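Local coordinates for protein alpha-galactosidase (Umbelopsis vinacea, PDB 3A5V) that probably hydrolyses the bonds of terminal alpha-linked galactose residues as a tetrameric, N-glycosylated family 27 glycoside hydrolase, at residues D52-N57 with A119-D124; I105-L108 with I113-K116. One frame throughout, in Å; residues are numbered along the deposited sequence. Where two conformers were deposited one is given.

Interaction 1: D52-N57 with A119-D124; sequences DCWQKN and AKWGID. With MAN (alpha-D-mannopyranose), chain B; MAN (alpha-D-mannopyranose), chain C.
Trp54 and Trp121 meet through the outer corners of their benzo rings in an offset edge-to-face pair, the edge of Trp121 turned toward the face of Trp54. The planes stand at 85° and the centroids of the six-membered rings lie 5.8 Å apart. The touch itself is narrow: Trp54 CZ3 lies 3.8 Å from Trp121 CH2, and Trp54 CZ3 sits at the edge of the Trp121 ring, close to its plane. The CA atoms of Trp54 and Trp121 are 13.7 Å apart, so the two indoles meet at the ends of their reach. CG of Trp54 is lodged between its backbone N and carbonyl carbon (chi1 60°), which carries the indole toward helix 111-121. The face of Trp54 turned from Trp121 is covered by Gln55, whose CG rests 3.6 Å above the ring centre, while Trp54 NE1 is held by Tyr93 O of strand 89-95. Trp121, in the last turn of helix 111-121, also packs on Ile76 and Lys77. Just beyond it Gly122 adopts a positive phi of 88° in a Schellman motif; glycine suits this spot because a side chain would collide with the preceding carbonyl. At the far end of the loop, Asn57 ND2 donates to O2 of the chain B mannose at 2.8 Å. Between the indoles the chemistry is dispersion plus the weak attraction of edge hydrogens for a pi face, so the pair joins a loop and a helix of the beta/alpha barrel by buried apolar contact, while the N-H of Trp54 is satisfied by the carbonyl of Tyr93.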
loop_
_atom_site.group_PDB
_atom_site.type_symbol
_atom_site.label_atom_id
_atom_site.label_comp_id
_atom_site.label_asym_id
_atom_site.label_seq_id
_atom_site.Cartn_x
_atom_site.Cartn_y
_atom_site.Cartn_z
ATOM N N ASP A 52 27.193 -3.432 16.776
ATOM C CA ASP A 52 26.886 -4.857 16.946
ATOM C C ASP A 52 28.170 -5.664 17.251
ATOM O O ASP A 52 29.281 -5.207 16.959
ATOM C CB ASP A 52 26.265 -5.376 15.634
ATOM C CG ASP A 52 25.327 -6.594 15.813
ATOM O OD1 ASP A 52 25.174 -7.127 16.947
ATOM O OD2 ASP A 52 24.728 -7.002 14.774
ATOM N N CYS A 53 27.997 -6.869 17.801
ATOM C CA CYS A 53 29.070 -7.888 17.983
ATOM C C CYS A 53 29.889 -7.696 19.276
ATOM O O CYS A 53 30.974 -8.266 19.409
ATOM C CB CYS A 53 29.954 -7.999 16.725
ATOM S SG CYS A 53 30.612 -9.658 16.403
ATOM N N TRP A 54 29.345 -6.935 20.232
ATOM C CA TRP A 54 29.927 -6.823 21.581
ATOM C C TRP A 54 29.455 -7.957 22.502
ATOM O O TRP A 54 30.076 -8.209 23.527
ATOM C CB TRP A 54 29.589 -5.468 22.234
ATOM C CG TRP A 54 28.100 -5.192 22.404
ATOM C CD1 TRP A 54 27.296 -4.473 21.542
ATOM C CD2 TRP A 54 27.249 -5.606 23.485
ATOM N NE1 TRP A 54 26.015 -4.434 22.012
ATOM C CE2 TRP A 54 25.949 -5.110 23.204
ATOM C CE3 TRP A 54 27.456 -6.345 24.667
ATOM C CZ2 TRP A 54 24.855 -5.330 24.062
ATOM C CZ3 TRP A 54 26.373 -6.580 25.508
ATOM C CH2 TRP A 54 25.082 -6.080 25.200
ATOM N N GLN A 55 28.367 -8.626 22.112
ATOM C CA GLN A 55 27.600 -9.513 22.988
ATOM C C GLN A 55 28.306 -10.832 23.296
ATOM O O GLN A 55 28.962 -11.411 22.440
ATOM C CB GLN A 55 26.217 -9.830 22.383
ATOM C CG GLN A 55 25.290 -8.620 22.180
ATOM C CD GLN A 55 25.517 -7.905 20.843
ATOM O OE1 GLN A 55 26.531 -8.108 20.184
ATOM N NE2 GLN A 55 24.553 -7.082 20.439
ATOM N N LYS A 56 28.146 -11.287 24.537
ATOM C CA LYS A 56 28.460 -12.659 24.915
ATOM C C LYS A 56 27.477 -13.597 24.200
ATOM O O LYS A 56 26.370 -13.181 23.800
ATOM C CB LYS A 56 28.346 -12.800 26.443
ATOM C CG LYS A 56 29.004 -14.048 27.031
ATOM C CD LYS A 56 29.093 -13.936 28.552
ATOM C CE LYS A 56 29.443 -15.286 29.185
ATOM N NZ LYS A 56 29.682 -15.100 30.636
ATOM N N ASN A 57 27.879 -14.854 24.018
ATOM C CA ASN A 57 27.092 -15.813 23.227
ATOM C C ASN A 57 25.748 -16.218 23.842
ATOM O O ASN A 57 24.846 -16.642 23.121
ATOM C CB ASN A 57 27.919 -17.068 22.910
ATOM C CG ASN A 57 28.158 -17.919 24.145
ATOM O OD1 ASN A 57 28.636 -17.417 25.165
ATOM N ND2 ASN A 57 27.804 -19.206 24.070
ATOM N N ALA A 119 22.227 0.972 32.071
ATOM C CA ALA A 119 22.278 2.068 33.058
ATOM C C ALA A 119 23.362 1.822 34.126
ATOM O O ALA A 119 24.107 2.733 34.488
ATOM C CB ALA A 119 20.922 2.271 33.704
ATOM N N LYS A 120 23.455 0.581 34.591
ATOM C CA LYS A 120 24.479 0.161 35.554
ATOM C C LYS A 120 25.882 0.354 34.973
ATOM O O LYS A 120 26.813 0.773 35.674
ATOM C CB LYS A 120 24.250 -1.310 35.933
ATOM C CG LYS A 120 25.347 -1.953 36.785
ATOM C CD LYS A 120 25.108 -3.472 36.912
ATOM C CE LYS A 120 26.039 -4.115 37.937
ATOM N NZ LYS A 120 25.637 -5.544 38.218
ATOM N N TRP A 121 26.024 0.066 33.680
ATOM C CA TRP A 121 27.294 0.252 33.001
ATOM C C TRP A 121 27.672 1.710 32.767
ATOM O O TRP A 121 28.826 1.996 32.449
ATOM C CB TRP A 121 27.308 -0.484 31.660
ATOM C CG TRP A 121 27.303 -1.984 31.742
ATOM C CD1 TRP A 121 27.560 -2.764 32.843
ATOM C CD2 TRP A 121 27.042 -2.886 30.662
ATOM N NE1 TRP A 121 27.466 -4.102 32.504
ATOM C CE2 TRP A 121 27.160 -4.200 31.170
ATOM C CE3 TRP A 121 26.719 -2.708 29.306
ATOM C CZ2 TRP A 121 26.969 -5.335 30.366
ATOM C CZ3 TRP A 121 26.535 -3.839 28.506
ATOM C CH2 TRP A 121 26.661 -5.132 29.046
ATOM N N GLY A 122 26.711 2.622 32.915
ATOM C CA GLY A 122 26.935 4.043 32.622
ATOM C C GLY A 122 26.671 4.464 31.173
ATOM O O GLY A 122 27.131 5.513 30.732
ATOM N N ILE A 123 25.953 3.630 30.422
ATOM C CA ILE A 123 25.620 3.916 29.004
ATOM C C ILE A 123 24.765 5.189 28.926
ATOM O O ILE A 123 23.915 5.426 29.794
ATOM C CB ILE A 123 24.895 2.681 28.361
ATOM C CG1 ILE A 123 25.842 1.476 28.263
ATOM C CG2 ILE A 123 24.251 3.012 26.983
ATOM C CD1 ILE A 123 27.062 1.658 27.322
ATOM N N ASP A 124 25.027 6.024 27.920
ATOM C CA ASP A 124 24.362 7.323 27.755
ATOM C C ASP A 124 23.483 7.399 26.492
ATOM O O ASP A 124 22.903 8.451 26.205
ATOM C CB ASP A 124 25.449 8.402 27.619
ATOM C CG ASP A 124 26.439 8.382 28.777
ATOM O OD1 ASP A 124 26.003 8.650 29.904
ATOM O OD2 ASP A 124 27.636 8.079 28.557
HETATM C C1 MAN B . 25.921 -22.038 21.593
HETATM C C2 MAN B . 25.763 -20.599 21.061
HETATM C C3 MAN B . 26.769 -20.285 19.939
HETATM C C4 MAN B . 28.186 -20.719 20.321
HETATM C C5 MAN B . 28.207 -22.148 20.879
HETATM C C6 MAN B . 29.606 -22.568 21.337
HETATM O O2 MAN B . 25.890 -19.666 22.114
HETATM O O3 MAN B . 26.809 -18.905 19.617
HETATM O O4 MAN B . 29.003 -20.624 19.176
HETATM O O5 MAN B . 27.272 -22.300 21.946
HETATM O O6 MAN B . 29.984 -21.831 22.482
HETATM C C1 MAN C . 25.996 -18.594 18.460
HETATM C C2 MAN C . 26.789 -17.732 17.473
HETATM C C3 MAN C . 27.073 -16.341 18.047
HETATM C C4 MAN C . 25.848 -15.701 18.701
HETATM C C5 MAN C . 25.044 -16.706 19.538
HETATM C C6 MAN C . 23.727 -16.131 20.047
HETATM O O2 MAN C . 26.090 -17.597 16.248
HETATM O O3 MAN C . 27.554 -15.493 17.023
HETATM O O4 MAN C . 26.309 -14.655 19.526
HETATM O O5 MAN C . 24.802 -17.913 18.814
HETATM O O6 MAN C . 22.849 -15.868 18.972
#

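Interaction 2: I105-L108 with I113-K116; sequences IASL and IDAK. With MAN (alpha-D-mannopyranose), chain C.
Asp114, in the first turn of helix 111-121, reaches Ser107 in the loop that leads into that helix. Its CB already lies 3.9 Å from Ser107 OG. The next atom, CG, is turned away from the carbonyl carbon of Asp114 (chi1 -71°), which sends the carboxylate toward the loop and leaves CG 3.7 Å from Ser107 OG. At the tip, OD2 takes the hydroxyl of Ser107 as one of its bonds, with Ser107 OG 2.7 Å from Asp114 OD2, on the anti lone pair that points away from the other oxygen; Ser107 CB follows at 3.2 Å from Asp114 OD2. OD1 forms a salt bridge with Arg59, which also binds the carbonyl of Ala106. Ser107 suits its place because a short hydroxyl side chain can serve two neighbours, here Asp114 and Ser94 OG at the end of strand 89-95. A buried carboxylate thus counts a hydroxyl and a guanidinium among its partners, which should favour its ionised form and ties the strand-to-helix connection to the helix it feeds.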
loop_
_atom_site.group_PDB
_atom_site.type_symbol
_atom_site.label_atom_id
_atom_site.label_comp_id
_atom_site.label_asym_id
_atom_site.label_seq_id
_atom_site.Cartn_x
_atom_site.Cartn_y
_atom_site.Cartn_z
ATOM N N ILE A 105 22.376 -12.183 20.459
ATOM C CA ILE A 105 21.217 -12.046 21.350
ATOM C C ILE A 105 20.779 -10.581 21.425
ATOM O O ILE A 105 21.611 -9.698 21.637
ATOM C CB ILE A 105 21.514 -12.594 22.782
ATOM C CG1 ILE A 105 22.016 -14.050 22.728
ATOM C CG2 ILE A 105 20.302 -12.420 23.716
ATOM C CD1 ILE A 105 20.986 -15.065 22.268
ATOM N N ALA A 106 19.475 -10.348 21.244
ATOM C CA ALA A 106 18.903 -8.994 21.283
ATOM C C ALA A 106 17.783 -8.883 22.346
ATOM O O ALA A 106 17.585 -9.807 23.133
ATOM C CB ALA A 106 18.402 -8.594 19.891
ATOM N N SER A 107 17.058 -7.762 22.366
ATOM C CA SER A 107 16.337 -7.348 23.576
ATOM C C SER A 107 14.816 -7.502 23.613
ATOM O O SER A 107 14.210 -7.162 24.634
ATOM C CB SER A 107 16.695 -5.891 23.929
ATOM O OG SER A 107 18.110 -5.707 23.955
ATOM N N LEU A 108 14.187 -7.992 22.538
ATOM C CA LEU A 108 12.715 -8.121 22.540
ATOM C C LEU A 108 12.254 -9.018 23.691
ATOM O O LEU A 108 12.677 -10.170 23.781
ATOM C CB LEU A 108 12.197 -8.693 21.215
ATOM C CG LEU A 108 10.671 -8.742 21.020
ATOM C CD1 LEU A 108 10.108 -7.318 20.909
ATOM C CD2 LEU A 108 10.324 -9.581 19.771
ATOM N N ILE A 113 15.198 -5.532 31.719
ATOM C CA ILE A 113 16.462 -6.141 32.129
ATOM C C ILE A 113 17.668 -5.528 31.393
ATOM O O ILE A 113 18.671 -5.171 32.024
ATOM C CB ILE A 113 16.404 -7.665 31.932
ATOM C CG1 ILE A 113 15.483 -8.281 33.014
ATOM C CG2 ILE A 113 17.800 -8.287 31.991
ATOM C CD1 ILE A 113 15.048 -9.717 32.712
ATOM N N ASP A 114 17.568 -5.398 30.073
ATOM C CA ASP A 114 18.696 -4.874 29.300
ATOM C C ASP A 114 18.947 -3.389 29.581
ATOM O O ASP A 114 20.105 -2.964 29.729
ATOM C CB ASP A 114 18.530 -5.161 27.800
ATOM C CG ASP A 114 18.699 -6.640 27.464
ATOM O OD1 ASP A 114 19.021 -7.452 28.375
ATOM O OD2 ASP A 114 18.520 -6.997 26.277
ATOM N N ALA A 115 17.873 -2.605 29.673
ATOM C CA ALA A 115 18.004 -1.183 30.005
ATOM C C ALA A 115 18.677 -1.001 31.373
ATOM O O ALA A 115 19.525 -0.119 31.548
ATOM C CB ALA A 115 16.654 -0.517 29.996
ATOM N N LYS A 116 18.278 -1.830 32.339
ATOM C CA LYS A 116 18.866 -1.797 33.678
ATOM C C LYS A 116 20.373 -2.099 33.620
ATOM O O LYS A 116 21.175 -1.399 34.249
ATOM C CB LYS A 116 18.134 -2.775 34.606
ATOM C CG LYS A 116 18.628 -2.773 36.042
ATOM C CD LYS A 116 17.634 -3.492 36.963
ATOM C CE LYS A 116 18.157 -3.556 38.408
ATOM N NZ LYS A 116 17.577 -4.725 39.147
HETATM C C1 MAN C . 25.996 -18.594 18.460
HETATM C C2 MAN C . 26.789 -17.732 17.473
HETATM C C3 MAN C . 27.073 -16.341 18.047
HETATM C C4 MAN C . 25.848 -15.701 18.701
HETATM C C5 MAN C . 25.044 -16.706 19.538
HETATM C C6 MAN C . 23.727 -16.131 20.047
HETATM O O2 MAN C . 26.090 -17.597 16.248
HETATM O O3 MAN C . 27.554 -15.493 17.023
HETATM O O4 MAN C . 26.309 -14.655 19.526
HETATM O O5 MAN C . 24.802 -17.913 18.814
HETATM O O6 MAN C . 22.849 -15.868 18.972
#

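How the interactions relate
Interaction 2 is nested along the chain within the loop closed by interaction 1, and both draw on helix 111-121: its first turn binds the incoming loop, and its last turn carries the indole that meets Trp54. Their centres lie 10 Å apart, and the loops touch directly, Gln55 CG lying 3.9 Å from Ile105 O. The chain C mannose lies beside both, its C6 being 3.3 Å from Asn57 O and, in one of two conformers of Ile105, close to that side chain. At the start of 52-57, Asp52 hydrogen-bonds a Tris molecule beyond strand 47-49, consistent with the active-site end of the barrel; Ile113 of interaction 2 borders a separate pocket holding a polyethylene glycol fragment.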